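Long-range contact in tailspike protein (Acinetobacter phage vB_ApiP_P1, PDB 6E1R), which probably recognises and hydrolyses capsule polysaccharide of its Acinetobacter host as part of a trimeric phage tailspike: residues A[441-446]-A[539-544]. Residues are numbered along the deposited sequence; the frame is centred on the assembly and turned at random.
Sequences RDFTVG and GRFAME
Asp442 and Arg540 hold each other through a two-pronged salt bridge at an exposed pair of the two strands. Arg540 comes side-on: its NE meets Asp442 OD1 at 2.6 Å in a nearly straight bond (170°). Arg540 NH2 meets Asp442 OD2 at 2.9 Å. OD1 accepts through its syn lone pair, and carboxylate and guanidinium are nearly coplanar, 13° apart. Both side chains run the same way from a non-hydrogen-bonded pair. CG of Arg540, anti to its backbone N, lies alongside Asp442 OD1.

Flanking this pair are two hydrogen-bonded pairs of the antiparallel register. Arg441 and Phe541 exchange N-H···O bonds in both directions, as do Phe443 and Gly539, where Phe443 N reaches Gly539 O at 2.8 Å. They join strand 435-443, outermost within its chain, to strand 539-548 in the five-stranded antiparallel sheet of the C-terminal domain, well beyond the parallel beta-helix. A second antiparallel sheet, including strands 448-455 and 528-533, packs against it as in a beta-sandwich.

Phe443 and Phe541 point into that interior. Their rings meet obliquely, planes at 73°, and Phe519 touches both. Phe443 CD1 lies 3.7 Å from Phe541 CD1. Selenomethionine Met543 meets Phe443 tip to tip, its CE 3.9 Å from Phe443 CZ. A bend at chi2 sets Met543 SE 4.0 Å from Arg441 CG, the two side chains crossing at about a right angle. Farther out, the Arg441 guanidinium turns away from strand 539-544 to hydrogen-bond Gly450 O through NH1 and Ile439 O through NE.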
loop_
_atom_site.group_PDB
_atom_site.type_symbol
_atom_site.label_atom_id
_atom_site.label_comp_id
_atom_site.label_asym_id
_atom_site.label_seq_id
_atom_site.Cartn_x
_atom_site.Cartn_y
_atom_site.Cartn_z
ATOM N N ARG A 441 42.736 2.084 30.614
ATOM C CA ARG A 441 43.507 3.214 31.125
ATOM C C ARG A 441 44.476 2.686 32.172
ATOM O O ARG A 441 44.120 2.512 33.340
ATOM C CB ARG A 441 42.585 4.287 31.694
ATOM C CG ARG A 441 41.525 4.798 30.720
ATOM C CD ARG A 441 42.143 5.536 29.534
ATOM N NE ARG A 441 42.632 4.630 28.496
ATOM C CZ ARG A 441 43.311 5.016 27.422
ATOM N NH1 ARG A 441 43.588 6.300 27.232
ATOM N NH2 ARG A 441 43.718 4.117 26.537
ATOM N N ASP A 442 45.707 2.415 31.748
ATOM C CA ASP A 442 46.710 1.787 32.598
ATOM C C ASP A 442 47.572 2.863 33.249
ATOM O O ASP A 442 48.160 3.700 32.557
ATOM C CB ASP A 442 47.567 0.820 31.785
ATOM C CG ASP A 442 46.733 -0.187 31.016
ATOM O OD1 ASP A 442 45.681 -0.608 31.541
ATOM O OD2 ASP A 442 47.125 -0.554 29.889
ATOM N N PHE A 443 47.645 2.835 34.577
ATOM C CA PHE A 443 48.347 3.847 35.349
ATOM C C PHE A 443 49.479 3.225 36.153
ATOM O O PHE A 443 49.401 2.069 36.581
ATOM C CB PHE A 443 47.402 4.570 36.319
ATOM C CG PHE A 443 46.389 5.447 35.647
ATOM C CD1 PHE A 443 45.187 4.921 35.204
ATOM C CD2 PHE A 443 46.632 6.798 35.470
ATOM C CE1 PHE A 443 44.249 5.725 34.588
ATOM C CE2 PHE A 443 45.697 7.607 34.856
ATOM C CZ PHE A 443 44.504 7.071 34.414
ATOM N N THR A 444 50.532 4.008 36.347
ATOM C CA THR A 444 51.499 3.795 37.411
ATOM C C THR A 444 51.335 4.910 38.436
ATOM O O THR A 444 50.556 5.848 38.242
ATOM C CB THR A 444 52.933 3.752 36.868
ATOM O OG1 THR A 444 53.261 5.009 36.265
ATOM C CG2 THR A 444 53.077 2.647 35.832
ATOM N N VAL A 445 52.067 4.797 39.543
ATOM C CA VAL A 445 51.940 5.761 40.631
ATOM C C VAL A 445 52.246 7.162 40.115
ATOM O O VAL A 445 53.386 7.468 39.747
ATOM C CB VAL A 445 52.852 5.394 41.815
ATOM C CG1 VAL A 445 52.776 6.465 42.890
ATOM C CG2 VAL A 445 52.454 4.041 42.381
ATOM N N GLY A 446 51.225 8.017 40.082
ATOM C CA GLY A 446 51.384 9.390 39.651
ATOM C C GLY A 446 51.380 9.617 38.156
ATOM O O GLY A 446 51.631 10.746 37.719
ATOM N N GLY A 539 47.224 0.685 38.030
ATOM C CA GLY A 539 46.608 -0.454 37.391
ATOM C C GLY A 539 45.733 -0.016 36.237
ATOM O O GLY A 539 45.843 1.108 35.737
ATOM N N ARG A 540 44.850 -0.917 35.816
ATOM C CA ARG A 540 43.965 -0.680 34.683
ATOM C C ARG A 540 42.611 -0.180 35.168
ATOM O O ARG A 540 41.979 -0.811 36.021
ATOM C CB ARG A 540 43.796 -1.950 33.847
ATOM C CG ARG A 540 42.743 -1.831 32.760
ATOM C CD ARG A 540 42.952 -2.881 31.687
ATOM N NE ARG A 540 44.201 -2.643 30.971
ATOM C CZ ARG A 540 44.617 -3.353 29.928
ATOM N NH1 ARG A 540 43.882 -4.356 29.469
ATOM N NH2 ARG A 540 45.770 -3.057 29.345
ATOM N N PHE A 541 42.172 0.949 34.617
ATOM C CA PHE A 541 40.913 1.576 34.984
ATOM C C PHE A 541 40.119 1.893 33.724
ATOM O O PHE A 541 40.623 1.798 32.601
ATOM C CB PHE A 541 41.146 2.849 35.812
ATOM C CG PHE A 541 41.829 2.600 37.128
ATOM C CD1 PHE A 541 43.210 2.500 37.201
ATOM C CD2 PHE A 541 41.090 2.471 38.294
ATOM C CE1 PHE A 541 43.839 2.269 38.410
ATOM C CE2 PHE A 541 41.714 2.243 39.505
ATOM C CZ PHE A 541 43.090 2.141 39.564
ATOM N N ALA A 542 38.857 2.269 33.919
ATOM C CA ALA A 542 37.972 2.612 32.814
ATOM C C ALA A 542 37.077 3.769 33.227
ATOM O O ALA A 542 36.470 3.734 34.302
ATOM C CB ALA A 542 37.122 1.409 32.390
HETATM N N MSE A 543 36.996 4.785 32.375
HETATM C CA MSE A 543 36.173 5.956 32.654
HETATM C C MSE A 543 34.910 5.986 31.802
HETATM O O MSE A 543 34.877 5.448 30.693
HETATM C CB MSE A 543 36.969 7.245 32.425
HETATM C CG MSE A 543 37.915 7.629 33.553
HETATM SE SE MSE A 543 39.424 6.414 33.760
HETATM C CE MSE A 543 40.610 7.584 34.766
ATOM N N GLU A 544 33.871 6.623 32.333
ATOM C CA GLU A 544 32.639 6.888 31.599
ATOM C C GLU A 544 32.292 8.355 31.787
ATOM O O GLU A 544 32.072 8.801 32.918
ATOM C CB GLU A 544 31.494 5.993 32.082
ATOM C CG GLU A 544 31.657 4.533 31.708
ATOM C CD GLU A 544 30.567 3.647 32.279
ATOM O OE1 GLU A 544 30.421 3.601 33.519
ATOM O OE2 GLU A 544 29.854 2.997 31.485
#